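Intradiol ring-cleavage dioxygenase (Streptomyces sp. SirexAA-E, PDB 4ILV) probably cleaves catechol-type aromatic rings between their two hydroxyl-bearing carbons with dioxygen at a non-haem iron(III) centre, as a secreted enzyme that also carries a carbohydrate-binding module. Local coordinates at residues P37-G42 against T144-F149; P61-T66 against P174-T179; R127-H132 against P150-N155. All blocks are in the same frame, centred on the assembly; numbering follows the deposited sequence.

Contact 1 of 3, residues P37-G42 against T144-F149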
loop_
_atom_site.group_PDB
_atom_site.type_symbol
_atom_site.label_atom_id
_atom_site.label_comp_id
_atom_site.label_asym_id
_atom_site.label_seq_id
_atom_site.Cartn_x
_atom_site.Cartn_y
_atom_site.Cartn_z
ATOM N N PRO A 37 -4.513 10.660 4.842
ATOM C CA PRO A 37 -4.100 11.757 3.961
ATOM C C PRO A 37 -3.822 11.261 2.550
ATOM O O PRO A 37 -3.401 10.117 2.369
ATOM C CB PRO A 37 -2.800 12.247 4.601
ATOM C CG PRO A 37 -2.876 11.813 6.011
ATOM C CD PRO A 37 -3.621 10.521 6.004
ATOM N N ASP A 38 -4.041 12.117 1.558
ATOM C CA ASP A 38 -3.753 11.741 0.177
ATOM C C ASP A 38 -2.350 12.188 -0.229
ATOM O O ASP A 38 -1.772 13.080 0.387
ATOM C CB ASP A 38 -4.791 12.334 -0.780
ATOM C CG ASP A 38 -4.841 13.843 -0.727
ATOM O OD1 ASP A 38 -5.392 14.392 0.251
ATOM O OD2 ASP A 38 -4.324 14.478 -1.667
ATOM N N GLN A 39 -1.805 11.551 -1.260
ATOM C CA GLN A 39 -0.509 11.936 -1.811
ATOM C C GLN A 39 -0.524 11.744 -3.319
ATOM O O GLN A 39 -1.461 11.168 -3.875
ATOM C CB GLN A 39 0.629 11.124 -1.186
ATOM C CG GLN A 39 0.864 11.429 0.277
ATOM C CD GLN A 39 2.276 11.145 0.725
ATOM O OE1 GLN A 39 2.916 10.206 0.252
ATOM N NE2 GLN A 39 2.778 11.965 1.645
ATOM N N MET A 40 0.509 12.230 -3.990
ATOM C CA MET A 40 0.537 12.142 -5.443
ATOM C C MET A 40 0.630 10.707 -5.977
ATOM O O MET A 40 1.100 9.782 -5.299
ATOM C CB MET A 40 1.634 13.046 -6.020
ATOM C CG MET A 40 3.029 12.806 -5.478
ATOM S SD MET A 40 4.201 13.951 -6.237
ATOM C CE MET A 40 3.431 15.523 -5.849
ATOM N N GLU A 41 0.136 10.535 -7.195
ATOM C CA GLU A 41 0.129 9.249 -7.878
ATOM C C GLU A 41 1.531 8.808 -8.305
ATOM O O GLU A 41 1.906 7.654 -8.123
ATOM C CB GLU A 41 -0.779 9.363 -9.104
ATOM C CG GLU A 41 -0.882 8.132 -9.979
ATOM C CD GLU A 41 -1.868 8.335 -11.120
ATOM O OE1 GLU A 41 -3.092 8.248 -10.886
ATOM O OE2 GLU A 41 -1.417 8.629 -12.246
ATOM N N GLY A 42 2.300 9.737 -8.862
ATOM C CA GLY A 42 3.616 9.426 -9.389
ATOM C C GLY A 42 3.509 8.978 -10.835
ATOM O O GLY A 42 2.425 8.595 -11.290
ATOM N N THR A 144 -5.897 8.736 -3.585
ATOM C CA THR A 144 -4.548 8.314 -3.971
ATOM C C THR A 144 -3.570 8.643 -2.859
ATOM O O THR A 144 -3.524 9.782 -2.379
ATOM C CB THR A 144 -4.079 9.027 -5.249
ATOM O OG1 THR A 144 -4.957 8.688 -6.327
ATOM C CG2 THR A 144 -2.634 8.624 -5.610
ATOM N N THR A 145 -2.781 7.659 -2.446
ATOM C CA THR A 145 -1.879 7.885 -1.322
ATOM C C THR A 145 -0.709 6.915 -1.310
ATOM O O THR A 145 -0.531 6.130 -2.239
ATOM C CB THR A 145 -2.666 7.864 0.031
ATOM O OG1 THR A 145 -1.828 8.308 1.095
ATOM C CG2 THR A 145 -3.199 6.476 0.353
ATOM N N GLN A 146 0.104 6.981 -0.263
ATOM C CA GLN A 146 1.252 6.091 -0.136
ATOM C C GLN A 146 1.415 5.574 1.291
ATOM O O GLN A 146 0.940 6.199 2.242
ATOM C CB GLN A 146 2.528 6.834 -0.533
ATOM C CG GLN A 146 2.489 7.402 -1.926
ATOM C CD GLN A 146 3.760 8.135 -2.289
ATOM O OE1 GLN A 146 4.840 7.832 -1.768
ATOM N NE2 GLN A 146 3.644 9.101 -3.194
ATOM N N LEU A 147 2.102 4.447 1.439
ATOM C CA LEU A 147 2.437 3.936 2.764
ATOM C C LEU A 147 3.942 3.952 2.991
ATOM O O LEU A 147 4.710 3.592 2.094
ATOM C CB LEU A 147 1.906 2.515 2.938
ATOM C CG LEU A 147 0.421 2.325 2.612
ATOM C CD1 LEU A 147 0.023 0.869 2.810
ATOM C CD2 LEU A 147 -0.477 3.259 3.437
ATOM N N TYR A 148 4.360 4.349 4.191
ATOM C CA TYR A 148 5.786 4.456 4.516
ATOM C C TYR A 148 6.202 3.458 5.584
ATOM O O TYR A 148 5.354 2.851 6.241
ATOM C CB TYR A 148 6.152 5.877 4.955
ATOM C CG TYR A 148 5.958 6.900 3.859
ATOM C CD1 TYR A 148 6.873 7.011 2.826
ATOM C CD2 TYR A 148 4.857 7.747 3.854
ATOM C CE1 TYR A 148 6.709 7.939 1.817
ATOM C CE2 TYR A 148 4.681 8.679 2.844
ATOM C CZ TYR A 148 5.617 8.761 1.823
ATOM O OH TYR A 148 5.471 9.677 0.808
ATOM N N PHE A 149 7.516 3.310 5.743
ATOM C CA PHE A 149 8.126 2.331 6.630
ATOM C C PHE A 149 8.799 3.017 7.797
ATOM O O PHE A 149 9.455 4.041 7.612
ATOM C CB PHE A 149 9.181 1.510 5.856
ATOM C CG PHE A 149 8.581 0.607 4.827
ATOM C CD1 PHE A 149 8.489 -0.754 5.052
ATOM C CD2 PHE A 149 8.065 1.124 3.650
ATOM C CE1 PHE A 149 7.903 -1.593 4.111
ATOM C CE2 PHE A 149 7.488 0.294 2.697
ATOM C CZ PHE A 149 7.404 -1.070 2.933
HETATM O O HOH W 1 0.474 7.204 -4.710
#
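Gln39 sets CG anti to its own carbonyl carbon (chi1 -68°) and runs extended beyond it, while Tyr148 takes the same first torsion, so amide and phenol meet tip to tip. Tyr148 OH donates to Gln39 OE1 at 2.7 Å, on a lone pair in the carbonyl plane, and amide and ring planes stand 78° apart. The far side of the amide is held as well, since Gln39 NE2 bonds to Leu160 O; with both polar atoms engaged, the flip of the amide is fixed. The Gln146 side chain crosses that of Gln39 at about a right angle, its CD 3.4 Å from Gln39 OE1. Its NE2 reaches Met40 O only weakly, while its OE1 accepts from Arg127. A water supplements that weak bond by donating to Met40 O and Thr145 O.

The backbone is pinned further back: Gln39 N donates to Thr144 O at 2.7 Å, nearly straight at 164°. Thr145 OG1, anti to its backbone N, gives its proton to Pro37 O at 2.7 Å. Thr144 CG2 rests 3.6 Å from Glu41 CA, and Lys134 holds Glu41 and Thr144 by their side-chain oxygens. The arrangement is an irregular N-terminal segment laid across the edge strand 143-148 of the antiparallel sheet that carries both iron-binding histidines of this intradiol dioxygenase fold.

Contact 2 of 3, residues P61-T66 against P174-T179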
loop_
_atom_site.group_PDB
_atom_site.type_symbol
_atom_site.label_atom_id
_atom_site.label_comp_id
_atom_site.label_asym_id
_atom_site.label_seq_id
_atom_site.Cartn_x
_atom_site.Cartn_y
_atom_site.Cartn_z
ATOM N N PRO A 61 12.590 -12.643 -5.582
ATOM C CA PRO A 61 13.685 -12.129 -4.745
ATOM C C PRO A 61 13.226 -10.955 -3.863
ATOM O O PRO A 61 12.387 -10.154 -4.287
ATOM C CB PRO A 61 14.714 -11.652 -5.763
ATOM C CG PRO A 61 13.910 -11.360 -6.996
ATOM C CD PRO A 61 12.809 -12.382 -7.013
ATOM N N GLY A 62 13.762 -10.874 -2.645
ATOM C CA GLY A 62 13.460 -9.763 -1.763
ATOM C C GLY A 62 13.053 -10.231 -0.388
ATOM O O GLY A 62 12.891 -11.426 -0.151
ATOM N N VAL A 63 12.898 -9.278 0.524
ATOM C CA VAL A 63 12.477 -9.567 1.881
ATOM C C VAL A 63 10.951 -9.679 1.940
ATOM O O VAL A 63 10.245 -8.711 1.641
ATOM C CB VAL A 63 12.961 -8.465 2.846
ATOM C CG1 VAL A 63 12.468 -8.745 4.254
ATOM C CG2 VAL A 63 14.517 -8.360 2.806
ATOM N N PRO A 64 10.435 -10.872 2.295
ATOM C CA PRO A 64 8.979 -11.065 2.348
ATOM C C PRO A 64 8.320 -10.011 3.227
ATOM O O PRO A 64 8.848 -9.675 4.291
ATOM C CB PRO A 64 8.824 -12.449 2.994
ATOM C CG PRO A 64 10.097 -13.168 2.632
ATOM C CD PRO A 64 11.174 -12.107 2.619
ATOM N N LEU A 65 7.183 -9.507 2.775
ATOM C CA LEU A 65 6.423 -8.517 3.500
ATOM C C LEU A 65 4.954 -8.814 3.269
ATOM O O LEU A 65 4.514 -8.903 2.124
ATOM C CB LEU A 65 6.736 -7.109 2.979
ATOM C CG LEU A 65 5.841 -5.976 3.523
ATOM C CD1 LEU A 65 6.090 -5.828 5.022
ATOM C CD2 LEU A 65 6.117 -4.661 2.785
ATOM N N THR A 66 4.202 -9.006 4.350
ATOM C CA THR A 66 2.738 -8.992 4.260
ATOM C C THR A 66 2.233 -7.742 4.978
ATOM O O THR A 66 2.624 -7.464 6.112
ATOM C CB THR A 66 2.091 -10.237 4.879
ATOM O OG1 THR A 66 2.404 -11.383 4.084
ATOM C CG2 THR A 66 0.561 -10.083 4.927
ATOM N N PRO A 174 12.246 -14.561 8.446
ATOM C CA PRO A 174 13.164 -13.924 7.499
ATOM C C PRO A 174 12.508 -12.694 6.868
ATOM O O PRO A 174 13.179 -11.958 6.165
ATOM C CB PRO A 174 13.392 -15.018 6.457
ATOM C CG PRO A 174 12.110 -15.775 6.443
ATOM C CD PRO A 174 11.592 -15.749 7.870
ATOM N N GLY A 175 11.215 -12.477 7.120
ATOM C CA GLY A 175 10.512 -11.355 6.528
ATOM C C GLY A 175 9.895 -10.408 7.543
ATOM O O GLY A 175 10.288 -10.391 8.711
ATOM N N ARG A 176 8.933 -9.612 7.082
ATOM C CA ARG A 176 8.307 -8.583 7.911
ATOM C C ARG A 176 6.790 -8.544 7.758
ATOM O O ARG A 176 6.249 -8.968 6.741
ATOM C CB ARG A 176 8.876 -7.207 7.574
ATOM C CG ARG A 176 10.381 -7.067 7.761
ATOM C CD ARG A 176 10.799 -5.683 7.346
ATOM N NE ARG A 176 12.145 -5.675 6.796
ATOM C CZ ARG A 176 12.743 -4.591 6.305
ATOM N NH1 ARG A 176 12.097 -3.423 6.284
ATOM N NH2 ARG A 176 13.975 -4.683 5.818
ATOM N N GLU A 177 6.129 -7.981 8.772
ATOM C CA GLU A 177 4.677 -7.854 8.849
ATOM C C GLU A 177 4.299 -6.395 8.999
ATOM O O GLU A 177 4.653 -5.775 10.010
ATOM C CB GLU A 177 4.163 -8.498 10.137
ATOM C CG GLU A 177 3.918 -9.954 10.096
ATOM C CD GLU A 177 3.183 -10.419 11.329
ATOM O OE1 GLU A 177 3.587 -10.064 12.465
ATOM O OE2 GLU A 177 2.163 -11.109 11.159
ATOM N N GLY A 178 3.551 -5.866 8.037
ATOM C CA GLY A 178 3.077 -4.495 8.107
ATOM C C GLY A 178 1.620 -4.393 8.537
ATOM O O GLY A 178 0.790 -5.231 8.165
ATOM N N THR A 179 1.322 -3.345 9.308
ATOM C CA THR A 179 -0.014 -3.061 9.829
ATOM C C THR A 179 -0.383 -1.607 9.529
ATOM O O THR A 179 0.360 -0.677 9.883
ATOM C CB THR A 179 -0.054 -3.244 11.362
ATOM O OG1 THR A 179 0.004 -4.637 11.691
ATOM C CG2 THR A 179 -1.313 -2.656 11.937
#
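Backbone hydrogen bonds come first, and their pattern is that of parallel strands: 64-66 and 175-179 run with axes 4.6 Å apart and directions differing by 17°. Thr66 straddles Glu177 with both backbone groups: its N donates to Arg176 O at 3.1 Å and its O accepts from Gly178 N at 2.7 Å. Arg176 straddles Leu65 in the same way, its N donating to Pro64 O at 2.8 Å, from 27° above that carbonyl plane, and its O taking the bond from Thr66 N. Two CA-H...O contacts supplement these bonds: Leu65 CA lies 3.3 Å from Arg176 O, and Glu177 CA approaches Thr66 O.

Apolar contacts are few and lean on backbone. Leu65, with CG anti to its backbone N (chi1 171°), lays CD1 alongside the opposing strand, 3.6 Å from Arg176 O and 4.0 Å from Arg176 CB. Val63 CG1 packs against Gly175 CA and the Arg176 side chain. Close fit marks Gly175, where a CB would lie only 2.6 Å from Pro64 O, a clash.

Charge plays its part beside the pair, where Glu177 forms a salt bridge with Arg170. The two strands are the inner pair of a four-stranded mixed sheet: 113-119 runs antiparallel along 64-72, taking backbone bonds such as Leu65 with Thr118, and 168-172 runs antiparallel along 175-183 on the other flank.

Contact 3 of 3, residues R127-H132 against P150-N155. With FE (Fe (III) ion), chain C; EDO (1,2-ethanediol), chain D.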
loop_
_atom_site.group_PDB
_atom_site.type_symbol
_atom_site.label_atom_id
_atom_site.label_comp_id
_atom_site.label_asym_id
_atom_site.label_seq_id
_atom_site.Cartn_x
_atom_site.Cartn_y
_atom_site.Cartn_z
ATOM N N ARG A 127 13.762 9.141 -3.362
ATOM C CA ARG A 127 12.589 8.791 -2.559
ATOM C C ARG A 127 12.923 7.842 -1.425
ATOM O O ARG A 127 13.748 6.934 -1.567
ATOM C CB ARG A 127 11.484 8.165 -3.426
ATOM C CG ARG A 127 10.984 9.040 -4.564
ATOM C CD ARG A 127 9.514 9.409 -4.441
ATOM N NE ARG A 127 9.093 9.591 -3.056
ATOM C CZ ARG A 127 7.938 9.145 -2.573
ATOM N NH1 ARG A 127 7.091 8.499 -3.371
ATOM N NH2 ARG A 127 7.630 9.345 -1.294
ATOM N N THR A 128 12.237 8.033 -0.305
ATOM C CA THR A 128 12.272 7.052 0.763
ATOM C C THR A 128 11.458 5.829 0.335
ATOM O O THR A 128 10.824 5.833 -0.723
ATOM C CB THR A 128 11.724 7.621 2.072
ATOM O OG1 THR A 128 12.044 6.729 3.146
ATOM C CG2 THR A 128 10.218 7.806 1.983
ATOM N N ARG A 129 11.487 4.778 1.147
ATOM C CA ARG A 129 10.797 3.542 0.809
ATOM C C ARG A 129 9.263 3.698 0.935
ATOM O O ARG A 129 8.770 4.259 1.921
ATOM C CB ARG A 129 11.299 2.437 1.732
ATOM C CG ARG A 129 11.141 1.065 1.148
ATOM C CD ARG A 129 11.665 0.006 2.088
ATOM N NE ARG A 129 12.997 0.319 2.589
ATOM C CZ ARG A 129 14.139 0.025 1.979
ATOM N NH1 ARG A 129 14.151 -0.601 0.800
ATOM N NH2 ARG A 129 15.278 0.366 2.566
ATOM N N HIS A 130 8.508 3.185 -0.037
ATOM C CA HIS A 130 7.050 3.350 -0.021
ATOM C C HIS A 130 6.311 2.333 -0.878
ATOM O O HIS A 130 6.857 1.781 -1.817
ATOM C CB HIS A 130 6.667 4.753 -0.520
ATOM C CG HIS A 130 7.114 5.027 -1.927
ATOM N ND1 HIS A 130 8.424 5.312 -2.246
ATOM C CD2 HIS A 130 6.434 5.021 -3.101
ATOM C CE1 HIS A 130 8.531 5.480 -3.555
ATOM N NE2 HIS A 130 7.339 5.310 -4.097
ATOM N N ILE A 131 5.035 2.141 -0.568
ATOM C CA ILE A 131 4.127 1.376 -1.410
ATOM C C ILE A 131 2.986 2.300 -1.827
ATOM O O ILE A 131 2.406 2.986 -0.982
ATOM C CB ILE A 131 3.543 0.185 -0.630
ATOM C CG1 ILE A 131 4.630 -0.854 -0.364
ATOM C CG2 ILE A 131 2.389 -0.448 -1.398
ATOM C CD1 ILE A 131 4.156 -1.986 0.565
ATOM N N HIS A 132 2.653 2.328 -3.117
ATOM C CA HIS A 132 1.566 3.185 -3.570
ATOM C C HIS A 132 0.213 2.492 -3.426
ATOM O O HIS A 132 0.118 1.285 -3.589
ATOM C CB HIS A 132 1.747 3.559 -5.034
ATOM C CG HIS A 132 2.917 4.451 -5.304
ATOM N ND1 HIS A 132 2.828 5.825 -5.257
ATOM C CD2 HIS A 132 4.193 4.166 -5.665
ATOM C CE1 HIS A 132 4.006 6.349 -5.557
ATOM N NE2 HIS A 132 4.852 5.364 -5.796
ATOM N N PRO A 150 8.664 2.437 9.004
ATOM C CA PRO A 150 9.257 3.029 10.202
ATOM C C PRO A 150 10.770 2.892 10.194
ATOM O O PRO A 150 11.293 1.857 9.786
ATOM C CB PRO A 150 8.661 2.184 11.337
ATOM C CG PRO A 150 8.410 0.853 10.712
ATOM C CD PRO A 150 7.974 1.168 9.298
ATOM N N GLY A 151 11.456 3.934 10.645
ATOM C CA GLY A 151 12.882 3.868 10.906
ATOM C C GLY A 151 13.776 3.994 9.689
ATOM O O GLY A 151 14.980 3.777 9.780
ATOM N N GLU A 152 13.197 4.357 8.551
ATOM C CA GLU A 152 13.977 4.548 7.330
ATOM C C GLU A 152 14.719 5.875 7.331
ATOM O O GLU A 152 14.094 6.925 7.469
ATOM C CB GLU A 152 13.059 4.507 6.122
ATOM C CG GLU A 152 12.508 3.149 5.819
ATOM C CD GLU A 152 13.544 2.217 5.220
ATOM O OE1 GLU A 152 13.277 1.008 5.208
ATOM O OE2 GLU A 152 14.609 2.688 4.746
ATOM N N PRO A 153 16.053 5.842 7.155
ATOM C CA PRO A 153 16.809 7.097 7.123
ATOM C C PRO A 153 16.235 8.113 6.131
ATOM O O PRO A 153 16.215 9.300 6.438
ATOM C CB PRO A 153 18.215 6.642 6.712
ATOM C CG PRO A 153 18.320 5.267 7.270
ATOM C CD PRO A 153 16.942 4.667 7.102
ATOM N N ARG A 154 15.739 7.659 4.982
ATOM C CA ARG A 154 15.233 8.595 3.981
ATOM C C ARG A 154 13.928 9.293 4.362
ATOM O O ARG A 154 13.492 10.220 3.686
ATOM C CB ARG A 154 15.147 7.929 2.607
ATOM C CG ARG A 154 16.518 7.702 1.963
ATOM C CD ARG A 154 16.359 7.059 0.600
ATOM N NE ARG A 154 17.629 6.962 -0.104
ATOM C CZ ARG A 154 17.741 6.907 -1.425
ATOM N NH1 ARG A 154 18.945 6.831 -1.974
ATOM N NH2 ARG A 154 16.655 6.939 -2.194
ATOM N N ASN A 155 13.319 8.871 5.462
ATOM C CA ASN A 155 12.150 9.584 5.976
ATOM C C ASN A 155 12.520 11.007 6.397
ATOM O O ASN A 155 11.672 11.891 6.418
ATOM C CB ASN A 155 11.531 8.831 7.150
ATOM C CG ASN A 155 10.862 7.534 6.723
ATOM O OD1 ASN A 155 10.694 7.246 5.520
ATOM N ND2 ASN A 155 10.485 6.735 7.705
HETATM FE FE FE C . 7.065 5.487 -6.228
HETATM C C1 EDO D . 7.126 8.610 -7.218
HETATM O O1 EDO D . 6.892 7.853 -6.016
HETATM C C2 EDO D . 7.471 7.679 -8.390
HETATM O O2 EDO D . 6.673 6.477 -8.347
HETATM O O HOH W 2 9.433 4.871 4.280
#
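Arg129 leaves the backbone with CG anti to N (chi1 -155°), its CB 4.2 Å from Glu152 CD, and bends at chi3 (-49°) so that CD passes 3.7 Å from Glu152 OE1. The next atom makes the main bond: NE donates to OE1 of Glu152 at 2.7 Å, from well above the carboxylate plane. At the tip, NH2 donates to Glu152 OE2 at 3.3 Å, completing a side-on grip by two nitrogens, with the planes of guanidinium and carboxylate 59° apart; NH1 turns to Pro121 O. Replacing Arg129 by an alanine would remove the salt bridge and the bond to Pro121, and would probably loosen the 150-155 loop against this segment.

Thr128 OG1 donates to Asn155 OD1 at 2.8 Å, and Arg154 stretches past Thr128, so that its NH2 donates to Arg127 O and to Tyr124 O. A water sits between Arg129 O and Asn155 OD1. Thr128 O accepts from His130 ND1, which would help fix that ring while its NE2 binds iron at 2.2 Å. Arg127 NH1 lies 3.2 Å above the centre of the His130 ring and donates to O1 of an iron-bound ethanediol, probably from the crystallisation liquor.

Residues 130-132 belong to strand 130-136, which lies between 83-87 and 143-148, pairing Ile131 with Leu147 and His132 with Trp87; the 150-155 loop follows strand 143-148 and turns back against residues 127-129.

Contacts 1 and 3 meet in one sheet, their centres about 11 Å apart, because strands 143-148 and 130-136 are neighbours: Leu147 N lies 2.8 Å from Ile131 O. Their side chains converge near the iron, where Gln146 OE1 of contact 1 is 2.8 Å from Arg127 NH1 of contact 3, with the Gln146 side chain about 6 Å from the metal. Tyr95 and Tyr124 join His130 and His132 on the metal. Contact 2 belongs to the other sheet, and its Leu65 side chain is about 14 Å from the iron. Leu65 CD2 nevertheless reaches the first sheet at Ile131 CD1, 4.0 Å away, and lies 3.8 Å from CE1 of loop residue Phe149, so apolar packing links all three contacts.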